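Local coordinates for protein aldose 1-epimerase (Escherichia coli, PDB 3NRE) that probably catalyses the interconversion of the alpha and beta anomers of aldose sugars such as hexoses, at residues A[21-25]-A[43-49]; A[145-149]-A[281-285]; A[230-236]-A[252-258]. One frame throughout, in Å; residues are numbered along the deposited sequence. Where two conformers were deposited one is given.

From the N terminus, contact 1 comes first: 21-25 meets 43-49 across a 17-residue connection, joining strand 22-28 of the small four-stranded sheet to strand 48-51 of the eight-stranded one. Contact 2 opens only afterwards and spans 131 residues, setting strand 142-153 against strand 279-290 of the nine-stranded sheet. Contact 3 lies wholly within that span, pairing 230-236 with 252-258 across 15 intervening residues. The three sites meet around strand 142-153, where Phe49 O is 2.9 Å from His149 N on one flank and Thr146 O is 2.9 Å from Ser257 N on the other. Contacts 1 and 3 do not touch.

Contact 1: residues A[21-25]-A[43-49]; sequences GVIEG and ATDASCF
With chi1 at -56°, Val22 turns CG1 opposite its carbonyl carbon and leaves CG2 between backbone N and carbonyl carbon, and the two methyls part to meet different residues of 43-49. Val22 CG1 comes within 3.6 Å of Phe49 CB and also touches the methyl of Ala43, while Val22 CG2 lies 3.7 Å from Ala46 CB. Ser47 likewise points OG away from its own carbonyl carbon (chi1 -53°), which brings it 3.2 Å from Gly25 N; the angle there is too poor for a hydrogen bond, and the hydroxyl is bonded instead to Arg35 O. Glu24 leaves its strand in the other direction, but a bend at chi2 returns the carboxylate, with OE1 3.7 Å from Ala46 CA; Lys39 N is the hydrogen-bond partner of that oxygen.

The backbones form a single antiparallel bridge. Ile23 N donates to Cys48 O at 3.0 Å, with an angle of 138° at the hydrogen. In return Ile23 O takes Ser47 N at 2.8 Å and, weakly, Cys48 N at 3.4 Å. Ser47 and Cys48 both face Ile23, a classic beta bulge. Beside it, Ile23 CD1 rests 3.9 Å from Cys48 CB, and the ring of Phe49 leads away to stack with His149 and Trp88.

The three backbone bonds at the bulged bridge, one of them weak, are the hydrogen bonds between 21-25 and 43-49. They satisfy Ile23 at both N and O, and the apolar groups packed beside them, nearly all buried, would probably shield these backbone bonds from solvent.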
ATOM      1  N   GLY A  21      -0.857   0.755 -12.265  1.00 16.67           N
ATOM      2  CA  GLY A  21      -0.256   1.920 -11.696  1.00 17.15           C
ATOM      3  C   GLY A  21       0.863   1.608 -10.718  1.00 18.81           C
ATOM      4  O   GLY A  21       1.049   2.288  -9.726  1.00 17.84           O
ATOM      5  N   VAL A  22       1.589   0.549 -11.025  1.00 16.75           N
ATOM      6  CA  VAL A  22       2.567   0.003 -10.120  1.00 17.82           C
ATOM      7  C   VAL A  22       3.953   0.583 -10.357  1.00 17.04           C
ATOM      8  O   VAL A  22       4.353   0.882 -11.484  1.00 18.53           O
ATOM      9  CB  VAL A  22       2.623  -1.517 -10.187  1.00 16.65           C
ATOM     10  CG1 VAL A  22       1.224  -2.126  -9.918  1.00 16.28           C
ATOM     11  CG2 VAL A  22       3.219  -2.040 -11.557  1.00 17.02           C
ATOM     12  N   ILE A  23       4.684   0.741  -9.273  1.00 17.77           N
ATOM     13  CA  ILE A  23       6.129   0.995  -9.381  1.00 17.75           C
ATOM     14  C   ILE A  23       6.792  -0.323  -9.726  1.00 18.76           C
ATOM     15  O   ILE A  23       6.499  -1.343  -9.091  1.00 18.27           O
ATOM     16  CB  ILE A  23       6.705   1.526  -8.072  1.00 18.30           C
ATOM     17  CG1 ILE A  23       6.022   2.854  -7.749  1.00 18.44           C
ATOM     18  CG2 ILE A  23       8.211   1.811  -8.179  1.00 17.03           C
ATOM     19  CD1 ILE A  23       6.446   3.502  -6.431  1.00 21.77           C
ATOM     20  N   GLU A  24       7.672  -0.298 -10.707  1.00 16.16           N
ATOM     21  CA  GLU A  24       8.461  -1.498 -11.125  1.00 19.44           C
ATOM     22  C   GLU A  24       9.943  -1.436 -10.717  1.00 18.51           C
ATOM     23  O   GLU A  24      10.671  -2.403 -10.883  1.00 19.86           O
ATOM     24  CB  GLU A  24       8.322  -1.746 -12.647  1.00 18.75           C
ATOM     25  CG  GLU A  24       6.894  -2.158 -13.014  1.00 19.41           C
ATOM     26  CD  GLU A  24       6.545  -3.663 -12.718  1.00 27.99           C
ATOM     27  OE1 GLU A  24       7.376  -4.381 -12.111  1.00 24.84           O
ATOM     28  OE2 GLU A  24       5.456  -4.123 -13.181  1.00 24.27           O
ATOM     29  N   GLY A  25      10.377  -0.303 -10.187  1.00 18.66           N
ATOM     30  CA  GLY A  25      11.702  -0.172  -9.606  1.00 19.24           C
ATOM     31  C   GLY A  25      11.906   1.206  -9.017  1.00 20.29           C
ATOM     32  O   GLY A  25      11.344   2.171  -9.489  1.00 19.66           O
ATOM     33  N   ALA A  43       0.615  -7.287 -10.445  1.00 18.24           N
ATOM     34  CA  ALA A  43       0.961  -6.305  -9.395  1.00 18.90           C
ATOM     35  C   ALA A  43       1.735  -6.875  -8.213  1.00 19.28           C
ATOM     36  O   ALA A  43       2.593  -6.192  -7.647  1.00 17.44           O
ATOM     37  CB  ALA A  43      -0.298  -5.560  -8.913  1.00 19.34           C
ATOM     38  N   THR A  44       1.447  -8.119  -7.851  1.00 19.14           N
ATOM     39  CA  THR A  44       2.151  -8.782  -6.750  1.00 18.98           C
ATOM     40  C   THR A  44       3.592  -9.164  -7.094  1.00 19.95           C
ATOM     41  O   THR A  44       4.332  -9.635  -6.218  1.00 19.49           O
ATOM     42  CB  THR A  44       1.374 -10.013  -6.243  1.00 21.36           C
ATOM     43  OG1 THR A  44       1.131 -10.916  -7.327  1.00 20.34           O
ATOM     44  CG2 THR A  44       0.047  -9.564  -5.586  1.00 21.44           C
ATOM     45  N   ASP A  45       4.000  -8.950  -8.345  1.00 18.49           N
ATOM     46  CA  ASP A  45       5.408  -9.101  -8.749  1.00 17.83           C
ATOM     47  C   ASP A  45       6.132  -7.763  -8.859  1.00 19.38           C
ATOM     48  O   ASP A  45       7.305  -7.762  -9.199  1.00 20.45           O
ATOM     49  CB  ASP A  45       5.529  -9.761 -10.101  1.00 21.24           C
ATOM     50  CG  ASP A  45       5.077 -11.202 -10.129  1.00 27.42           C
ATOM     51  OD1 ASP A  45       5.181 -11.906  -9.086  1.00 24.93           O
ATOM     52  OD2 ASP A  45       4.719 -11.630 -11.264  1.00 30.81           O
ATOM     53  N   ALA A  46       5.443  -6.667  -8.563  1.00 17.37           N
ATOM     54  CA  ALA A  46       5.991  -5.310  -8.761  1.00 18.10           C
ATOM     55  C   ALA A  46       6.702  -4.799  -7.513  1.00 18.82           C
ATOM     56  O   ALA A  46       6.935  -5.552  -6.579  1.00 19.84           O
ATOM     57  CB  ALA A  46       4.889  -4.352  -9.131  1.00 17.37           C
ATOM     58  N   SER A  47       7.117  -3.551  -7.535  1.00 17.85           N
ATOM     59  CA  SER A  47       7.769  -2.913  -6.362  1.00 18.75           C
ATOM     60  C   SER A  47       6.786  -2.287  -5.374  1.00 19.41           C
ATOM     61  O   SER A  47       7.112  -2.139  -4.201  1.00 19.07           O
ATOM     62  CB  SER A  47       8.710  -1.798  -6.832  1.00 19.96           C
ATOM     63  OG  SER A  47       9.591  -2.293  -7.795  1.00 20.52           O
ATOM     64  N   CYS A  48       5.627  -1.850  -5.880  1.00 17.79           N
ATOM     65  CA  CYS A  48       4.594  -1.163  -5.083  1.00 18.68           C
ATOM     66  C   CYS A  48       3.331  -1.091  -5.898  1.00 21.67           C
ATOM     67  O   CYS A  48       3.387  -0.804  -7.095  1.00 20.59           O
ATOM     68  CB  CYS A  48       5.019   0.281  -4.734  1.00 19.61           C
ATOM     69  SG  CYS A  48       3.918   1.157  -3.675  1.00 21.41           S
ATOM     70  N   PHE A  49       2.164  -1.237  -5.245  1.00 18.43           N
ATOM     71  CA  PHE A  49       0.909  -0.996  -5.941  1.00 18.37           C
ATOM     72  C   PHE A  49      -0.021  -0.153  -5.101  1.00 17.98           C
ATOM     73  O   PHE A  49       0.094  -0.160  -3.867  1.00 18.82           O
ATOM     74  CB  PHE A  49       0.241  -2.313  -6.423  1.00 18.11           C
ATOM     75  CG  PHE A  49      -0.073  -3.334  -5.358  1.00 15.73           C
ATOM     76  CD1 PHE A  49      -1.238  -3.258  -4.623  1.00 17.38           C
ATOM     77  CD2 PHE A  49       0.730  -4.498  -5.199  1.00 15.50           C
ATOM     78  CE1 PHE A  49      -1.617  -4.218  -3.753  1.00 16.45           C
ATOM     79  CE2 PHE A  49       0.384  -5.446  -4.259  1.00 18.05           C
ATOM     80  CZ  PHE A  49      -0.801  -5.313  -3.534  1.00 18.66           C
TER

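Contact 2: residues A[145-149]-A[281-285]; sequences GTGWH and TSEMS
Thr146 and Ser282 meet through their hydroxyls, OG1 and OG lying 2.6 Å apart in a short hydrogen bond that either could donate. In both residues the oxygen sits between backbone N and carbonyl carbon, the rotamer that turns it across the gap to the opposite strand. A water supplements this link only loosely: it makes weak bonds of 3.4 Å to Thr146 O and 3.4 Å to Ser282 OG.

No backbone hydrogen bond joins the two segments. Strands 147-149 and 281-285 pass 8.2 Å apart with their directions 38° from parallel, a separation too large for neighbours in a sheet but suited to layers that interleave side chains. This is the face-to-face stacking of the beta-sandwich that galactose mutarotase-like proteins share, with 142-153 in one sheet and 279-290 in the other.

Trp148 and Met284 meet between the layers. Met284, present as selenomethionine, lays CB over one face of the Trp148 indole, 3.9 Å from the centroid of the six-membered ring and 25° off its normal, a CH-pi contact displaced toward the rim. Beyond CB its chain runs straight until chi3 (70°) bends it, which puts Met284 CE 3.8 Å from Trp148 CG. Met284 SE stands oblique to the five-membered ring of Trp148, 4.9 Å from its centroid, as a Met-aromatic contact. At the edge of the indole, Trp148 CH2 meets the backbone O of Ser282 at 3.6 Å.

Further apolar and polar partners fix the indole. Val130 and Leu132 of strand 127-136 touch it, as does Cys48 of strand 48-51, and NE1 is hydrogen-bonded to Gln119 OE1.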
ATOM      1  N   GLY A 145     -11.061   4.950   1.011  1.00 24.73           N
ATOM      2  CA  GLY A 145      -9.720   5.042   1.569  1.00 26.37           C
ATOM      3  C   GLY A 145      -8.676   4.859   0.467  1.00 25.59           C
ATOM      4  O   GLY A 145      -8.993   4.472  -0.633  1.00 25.72           O
ATOM      5  N   THR A 146      -7.437   5.129   0.836  1.00 26.65           N
ATOM      6  CA  THR A 146      -6.273   4.994  -0.049  1.00 24.67           C
ATOM      7  C   THR A 146      -5.084   4.462   0.720  1.00 29.17           C
ATOM      8  O   THR A 146      -5.019   4.486   1.983  1.00 26.39           O
ATOM      9  CB  THR A 146      -5.885   6.373  -0.663  1.00 31.22           C
ATOM     10  OG1 THR A 146      -5.821   7.343   0.389  1.00 34.84           O
ATOM     11  CG2 THR A 146      -6.899   6.798  -1.667  1.00 29.97           C
ATOM     12  N   GLY A 147      -4.121   3.973  -0.057  1.00 21.81           N
ATOM     13  CA  GLY A 147      -2.920   3.454   0.534  1.00 24.85           C
ATOM     14  C   GLY A 147      -2.046   2.888  -0.521  1.00 20.60           C
ATOM     15  O   GLY A 147      -2.333   3.030  -1.690  1.00 19.14           O
ATOM     16  N   TRP A 148      -0.955   2.310  -0.058  1.00 20.34           N
ATOM     17  CA  TRP A 148      -0.012   1.654  -0.936  1.00 18.42           C
ATOM     18  C   TRP A 148       0.529   0.420  -0.293  1.00 20.12           C
ATOM     19  O   TRP A 148       0.484   0.234   0.934  1.00 21.29           O
ATOM     20  CB  TRP A 148       1.173   2.587  -1.263  1.00 20.41           C
ATOM     21  CG  TRP A 148       0.871   3.748  -2.134  1.00 19.74           C
ATOM     22  CD1 TRP A 148       0.962   3.835  -3.515  1.00 23.80           C
ATOM     23  CD2 TRP A 148       0.424   5.032  -1.678  1.00 22.84           C
ATOM     24  NE1 TRP A 148       0.577   5.122  -3.927  1.00 23.69           N
ATOM     25  CE2 TRP A 148       0.254   5.860  -2.824  1.00 22.74           C
ATOM     26  CE3 TRP A 148       0.117   5.560  -0.411  1.00 23.20           C
ATOM     27  CZ2 TRP A 148      -0.181   7.182  -2.726  1.00 30.34           C
ATOM     28  CZ3 TRP A 148      -0.337   6.854  -0.313  1.00 26.68           C
ATOM     29  CH2 TRP A 148      -0.461   7.664  -1.474  1.00 27.40           C
ATOM     30  N   HIS A 149       1.095  -0.413  -1.175  1.00 19.12           N
ATOM     31  CA  HIS A 149       1.618  -1.708  -0.815  1.00 18.40           C
ATOM     32  C   HIS A 149       3.032  -1.879  -1.338  1.00 19.55           C
ATOM     33  O   HIS A 149       3.260  -2.597  -2.322  1.00 19.76           O
ATOM     34  CB  HIS A 149       0.638  -2.759  -1.328  1.00 19.39           C
ATOM     35  CG  HIS A 149       0.869  -4.137  -0.821  1.00 19.39           C
ATOM     36  ND1 HIS A 149       1.969  -4.880  -1.180  1.00 20.85           N
ATOM     37  CD2 HIS A 149       0.089  -4.964  -0.083  1.00 22.00           C
ATOM     38  CE1 HIS A 149       1.877  -6.097  -0.660  1.00 22.64           C
ATOM     39  NE2 HIS A 149       0.732  -6.177  -0.008  1.00 24.54           N
ATOM     40  N   THR A 281      -7.590  12.880  -0.979  1.00 34.57           N
ATOM     41  CA  THR A 281      -6.212  12.740  -1.451  0.70 35.01           C
ATOM     42  C   THR A 281      -5.323  12.300  -0.299  1.00 36.40           C
ATOM     43  O   THR A 281      -5.539  12.684   0.859  1.00 34.64           O
ATOM     44  CB  THR A 281      -5.687  14.084  -2.037  0.70 37.24           C
ATOM     45  OG1 THR A 281      -6.535  14.515  -3.112  0.70 43.17           O
ATOM     46  CG2 THR A 281      -4.253  13.933  -2.547  0.70 32.20           C
ATOM     47  N   SER A 282      -4.348  11.443  -0.595  1.00 31.81           N
ATOM     48  CA  SER A 282      -3.321  11.087   0.403  1.00 32.57           C
ATOM     49  C   SER A 282      -1.976  11.099  -0.298  1.00 31.53           C
ATOM     50  O   SER A 282      -1.939  10.911  -1.489  1.00 27.64           O
ATOM     51  CB  SER A 282      -3.561   9.725   1.049  1.00 34.05           C
ATOM     52  OG  SER A 282      -3.583   8.700   0.111  1.00 38.10           O
ATOM     53  N   GLU A 283      -0.894  11.276   0.453  1.00 31.19           N
ATOM     54  CA  GLU A 283       0.442  11.296  -0.105  1.00 29.32           C
ATOM     55  C   GLU A 283       1.344  10.381   0.728  1.00 32.31           C
ATOM     56  O   GLU A 283       1.209  10.308   1.944  1.00 32.47           O
ATOM     57  CB  GLU A 283       0.955  12.744  -0.070  1.00 30.70           C
ATOM     58  CG  GLU A 283       2.357  12.957  -0.563  1.00 37.15           C
ATOM     59  CD  GLU A 283       2.885  14.337  -0.195  1.00 49.27           C
ATOM     60  OE1 GLU A 283       2.357  15.318  -0.770  1.00 45.33           O
ATOM     61  OE2 GLU A 283       3.804  14.418   0.669  1.00 46.87           O
HETATM   62  N   MSE A 284       2.271   9.682   0.071  1.00 25.33           N
HETATM   63  CA  MSE A 284       3.311   8.942   0.767  1.00 28.49           C
HETATM   64  C   MSE A 284       4.613   9.484   0.222  1.00 29.74           C
HETATM   65  O   MSE A 284       4.738   9.587  -0.998  1.00 30.24           O
HETATM   66  CB  MSE A 284       3.188   7.464   0.421  1.00 27.53           C
HETATM   67  CG  MSE A 284       4.377   6.593   0.843  1.00 28.87           C
HETATM   68 SE   MSE A 284       4.269   4.753   0.426  0.75 26.04          SE
HETATM   69  CE  MSE A 284       4.443   4.763  -1.489  1.00 26.58           C
ATOM     70  N   SER A 285       5.576   9.790   1.090  1.00 28.51           N
ATOM     71  CA  SER A 285       6.898  10.095   0.619  1.00 27.99           C
ATOM     72  C   SER A 285       7.908   9.104   1.170  1.00 31.79           C
ATOM     73  O   SER A 285       7.766   8.610   2.303  1.00 28.04           O
ATOM     74  CB  SER A 285       7.277  11.531   0.929  1.00 36.03           C
ATOM     75  OG  SER A 285       7.520  11.759   2.310  1.00 35.73           O
TER
HETATM   76  O   HOH W   1      -2.747   6.871   2.869  1.00 39.23           O

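Contact 3: residues A[230-236]-A[252-258]; sequences APCYFIF and CLEPMSH
Phe234 and Glu254 form a hydrogen-bonded antiparallel pair: Glu254 N donates to Phe234 O at 2.8 Å, and Phe234 N returns a bond of 3.1 Å to Glu254 O. Phe236 and Cys252 repeat the pattern, Cys252 N reaching Phe236 O at 2.9 Å and Phe236 N reaching Cys252 O at 3.0 Å. Cys232 O accepts Met256 N at 3.1 Å, but no return bond runs from Cys232 N to Met256 O; the two carbonyl oxygens merely lie close. His258 O, buried against Cys232 CB, has no partner in the model, whereas His258 NE2 is bonded to Ala55 N and Ser257 OG to Thr146 N.

On the face that carries Cys232, Phe234, Phe236, Cys252, Glu254 and Met256, the Glu254 chain, extended beyond CG, lays its carboxylate alongside both phenylalanines, OE1 3.6 Å from Phe234 CB and OE2 3.7 Å from Phe236 CB; it also packs on His149. Shortened to an alanine, this residue would lose its carboxylate, which would probably open a gap beside Phe234 CB, Phe236 CB and His149. Met256, present as selenomethionine, brings SE 3.4 Å from Phe234 CD1, an oblique Met-aromatic contact. Phe234 also approaches a bound di(hydroxyethyl)ether, probably from the crystallisation liquor but consistent with a pocket.

Strand 200-205 flanks 230-236 and strand 142-153 flanks 252-258 within the sheet, while Leu253 and Pro255 face strand 220-227 of the other layer.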
ATOM      1  N   ALA A 230      -1.296   8.629   8.120  1.00 33.44           N
ATOM      2  CA  ALA A 230      -2.027   7.368   8.116  1.00 33.73           C
ATOM      3  C   ALA A 230      -2.093   6.791   9.529  1.00 31.85           C
ATOM      4  O   ALA A 230      -1.107   6.803  10.241  1.00 32.74           O
ATOM      5  CB  ALA A 230      -1.330   6.399   7.192  1.00 30.92           C
ATOM      6  N   PRO A 231      -3.245   6.226   9.919  1.00 33.51           N
ATOM      7  CA  PRO A 231      -3.444   5.675  11.269  1.00 32.57           C
ATOM      8  C   PRO A 231      -3.100   4.190  11.426  1.00 30.30           C
ATOM      9  O   PRO A 231      -3.000   3.714  12.564  1.00 29.37           O
ATOM     10  CB  PRO A 231      -4.937   5.851  11.468  1.00 35.36           C
ATOM     11  CG  PRO A 231      -5.497   5.655  10.116  1.00 31.34           C
ATOM     12  CD  PRO A 231      -4.527   6.417   9.226  1.00 29.78           C
ATOM     13  N   CYS A 232      -2.967   3.458  10.305  1.00 28.02           N
ATOM     14  CA  CYS A 232      -2.730   2.016  10.344  0.60 27.11           C
ATOM     15  C   CYS A 232      -1.700   1.619   9.308  1.00 22.51           C
ATOM     16  O   CYS A 232      -1.590   2.263   8.289  1.00 25.14           O
ATOM     17  CB  CYS A 232      -4.027   1.268  10.082  0.60 26.34           C
ATOM     18  SG  CYS A 232      -5.310   1.585  11.298  0.60 28.77           S
ATOM     19  N   TYR A 233      -0.960   0.553   9.605  1.00 24.95           N
ATOM     20  CA  TYR A 233      -0.028  -0.064   8.642  1.00 24.15           C
ATOM     21  C   TYR A 233      -0.174  -1.581   8.761  1.00 25.39           C
ATOM     22  O   TYR A 233      -0.475  -2.103   9.836  1.00 23.58           O
ATOM     23  CB  TYR A 233       1.424   0.396   8.876  1.00 23.06           C
ATOM     24  CG  TYR A 233       2.115   0.010  10.185  1.00 21.96           C
ATOM     25  CD1 TYR A 233       2.829  -1.181  10.308  1.00 26.25           C
ATOM     26  CD2 TYR A 233       2.149   0.873  11.293  1.00 23.16           C
ATOM     27  CE1 TYR A 233       3.485  -1.516  11.510  1.00 23.28           C
ATOM     28  CE2 TYR A 233       2.824   0.541  12.460  1.00 26.49           C
ATOM     29  CZ  TYR A 233       3.472  -0.648  12.571  1.00 27.92           C
ATOM     30  OH  TYR A 233       4.144  -0.984  13.718  1.00 28.21           O
ATOM     31  N   PHE A 234       0.038  -2.288   7.640  1.00 22.51           N
ATOM     32  CA  PHE A 234       0.184  -3.741   7.652  1.00 19.81           C
ATOM     33  C   PHE A 234       1.649  -4.118   7.428  1.00 19.47           C
ATOM     34  O   PHE A 234       2.389  -3.439   6.741  1.00 21.96           O
ATOM     35  CB  PHE A 234      -0.704  -4.421   6.553  1.00 19.68           C
ATOM     36  CG  PHE A 234      -2.046  -4.956   7.054  1.00 20.02           C
ATOM     37  CD1 PHE A 234      -3.092  -4.073   7.335  1.00 22.92           C
ATOM     38  CD2 PHE A 234      -2.267  -6.306   7.238  1.00 25.77           C
ATOM     39  CE1 PHE A 234      -4.313  -4.541   7.802  1.00 27.10           C
ATOM     40  CE2 PHE A 234      -3.488  -6.750   7.689  1.00 24.64           C
ATOM     41  CZ  PHE A 234      -4.504  -5.891   7.957  1.00 26.99           C
ATOM     42  N   ILE A 235       2.070  -5.202   8.034  1.00 20.74           N
ATOM     43  CA  ILE A 235       3.368  -5.787   7.782  1.00 23.86           C
ATOM     44  C   ILE A 235       3.088  -7.142   7.145  1.00 23.59           C
ATOM     45  O   ILE A 235       2.257  -7.931   7.655  1.00 22.46           O
ATOM     46  CB  ILE A 235       4.172  -6.049   9.059  1.00 23.59           C
ATOM     47  CG1 ILE A 235       4.494  -4.753   9.791  1.00 27.16           C
ATOM     48  CG2 ILE A 235       5.467  -6.833   8.763  1.00 23.31           C
ATOM     49  CD1 ILE A 235       5.348  -3.726   8.985  1.00 28.15           C
ATOM     50  N   PHE A 236       3.809  -7.417   6.064  1.00 20.35           N
ATOM     51  CA  PHE A 236       3.833  -8.709   5.424  1.00 21.77           C
ATOM     52  C   PHE A 236       5.254  -9.263   5.353  1.00 20.62           C
ATOM     53  O   PHE A 236       6.160  -8.586   4.863  1.00 21.94           O
ATOM     54  CB  PHE A 236       3.219  -8.605   3.998  1.00 20.91           C
ATOM     55  CG  PHE A 236       3.156  -9.920   3.325  1.00 22.45           C
ATOM     56  CD1 PHE A 236       2.434 -10.936   3.900  1.00 23.12           C
ATOM     57  CD2 PHE A 236       3.836 -10.169   2.172  1.00 24.75           C
ATOM     58  CE1 PHE A 236       2.387 -12.172   3.326  1.00 24.54           C
ATOM     59  CE2 PHE A 236       3.807 -11.435   1.574  1.00 26.47           C
ATOM     60  CZ  PHE A 236       3.069 -12.427   2.142  1.00 22.40           C
ATOM     61  N   CYS A 252       6.826  -6.301   3.287  1.00 20.76           N
ATOM     62  CA  CYS A 252       5.995  -5.132   2.981  1.00 19.48           C
ATOM     63  C   CYS A 252       5.654  -4.386   4.236  1.00 24.03           C
ATOM     64  O   CYS A 252       5.408  -4.972   5.288  1.00 23.08           O
ATOM     65  CB  CYS A 252       4.704  -5.525   2.314  1.00 19.20           C
ATOM     66  SG  CYS A 252       4.953  -6.531   0.866  1.00 23.30           S
ATOM     67  N   LEU A 253       5.650  -3.061   4.126  1.00 24.30           N
ATOM     68  CA  LEU A 253       5.116  -2.186   5.193  1.00 25.26           C
ATOM     69  C   LEU A 253       4.142  -1.325   4.438  1.00 24.38           C
ATOM     70  O   LEU A 253       4.552  -0.499   3.618  1.00 26.33           O
ATOM     71  CB  LEU A 253       6.194  -1.348   5.892  1.00 29.20           C
ATOM     72  CG  LEU A 253       5.708  -0.566   7.111  1.00 30.08           C
ATOM     73  CD1 LEU A 253       6.899  -0.202   8.027  1.00 33.35           C
ATOM     74  CD2 LEU A 253       4.880   0.698   6.732  1.00 27.54           C
ATOM     75  N   GLU A 254       2.849  -1.524   4.698  1.00 22.54           N
ATOM     76  CA  GLU A 254       1.750  -0.996   3.836  1.00 19.36           C
ATOM     77  C   GLU A 254       0.969   0.107   4.540  1.00 21.47           C
ATOM     78  O   GLU A 254       0.160  -0.193   5.419  1.00 25.52           O
ATOM     79  CB  GLU A 254       0.756  -2.093   3.489  1.00 23.05           C
ATOM     80  CG  GLU A 254       1.402  -3.394   2.991  1.00 27.04           C
ATOM     81  CD  GLU A 254       0.450  -4.618   3.096  1.00 26.21           C
ATOM     82  OE1 GLU A 254      -0.817  -4.503   2.939  1.00 27.68           O
ATOM     83  OE2 GLU A 254       1.070  -5.674   3.339  1.00 32.22           O
ATOM     84  N   PRO A 255       1.169   1.369   4.163  1.00 22.33           N
ATOM     85  CA  PRO A 255       0.377   2.432   4.791  1.00 22.72           C
ATOM     86  C   PRO A 255      -1.059   2.485   4.279  1.00 24.52           C
ATOM     87  O   PRO A 255      -1.349   2.309   3.073  1.00 23.14           O
ATOM     88  CB  PRO A 255       1.117   3.694   4.421  1.00 24.97           C
ATOM     89  CG  PRO A 255       1.696   3.327   3.043  1.00 25.08           C
ATOM     90  CD  PRO A 255       2.110   1.919   3.182  1.00 20.90           C
HETATM   91  N   MSE A 256      -1.986   2.692   5.220  1.00 25.03           N
HETATM   92  CA  MSE A 256      -3.377   2.747   4.879  1.00 25.17           C
HETATM   93  C   MSE A 256      -4.018   3.884   5.595  1.00 26.88           C
HETATM   94  O   MSE A 256      -3.710   4.135   6.771  1.00 26.22           O
HETATM   95  CB  MSE A 256      -4.116   1.446   5.315  1.00 25.58           C
HETATM   96  CG  MSE A 256      -3.607   0.199   4.664  1.00 30.79           C
HETATM   97 SE   MSE A 256      -4.303  -1.291   5.742  0.75 32.16          SE
HETATM   98  CE  MSE A 256      -6.105  -0.954   5.812  1.00 27.01           C
ATOM     99  N   SER A 257      -4.956   4.527   4.908  1.00 23.99           N
ATOM    100  CA  SER A 257      -5.668   5.662   5.478  1.00 27.08           C
ATOM    101  C   SER A 257      -6.769   5.262   6.463  1.00 27.48           C
ATOM    102  O   SER A 257      -7.415   6.144   7.065  1.00 27.11           O
ATOM    103  CB  SER A 257      -6.292   6.487   4.347  1.00 28.25           C
ATOM    104  OG  SER A 257      -7.399   5.827   3.777  1.00 26.90           O
ATOM    105  N   HIS A 258      -6.951   3.954   6.641  1.00 24.12           N
ATOM    106  CA  HIS A 258      -8.011   3.418   7.474  1.00 26.14           C
ATOM    107  C   HIS A 258      -7.604   2.091   8.044  1.00 26.06           C
ATOM    108  O   HIS A 258      -6.596   1.550   7.626  1.00 24.36           O
ATOM    109  CB  HIS A 258      -9.307   3.297   6.675  1.00 25.21           C
ATOM    110  CG  HIS A 258      -9.235   2.293   5.566  1.00 24.81           C
ATOM    111  ND1 HIS A 258      -9.661   0.993   5.712  1.00 24.67           N
ATOM    112  CD2 HIS A 258      -8.820   2.417   4.285  1.00 22.64           C
ATOM    113  CE1 HIS A 258      -9.465   0.345   4.574  1.00 24.34           C
ATOM    114  NE2 HIS A 258      -8.942   1.176   3.694  1.00 24.56           N
TER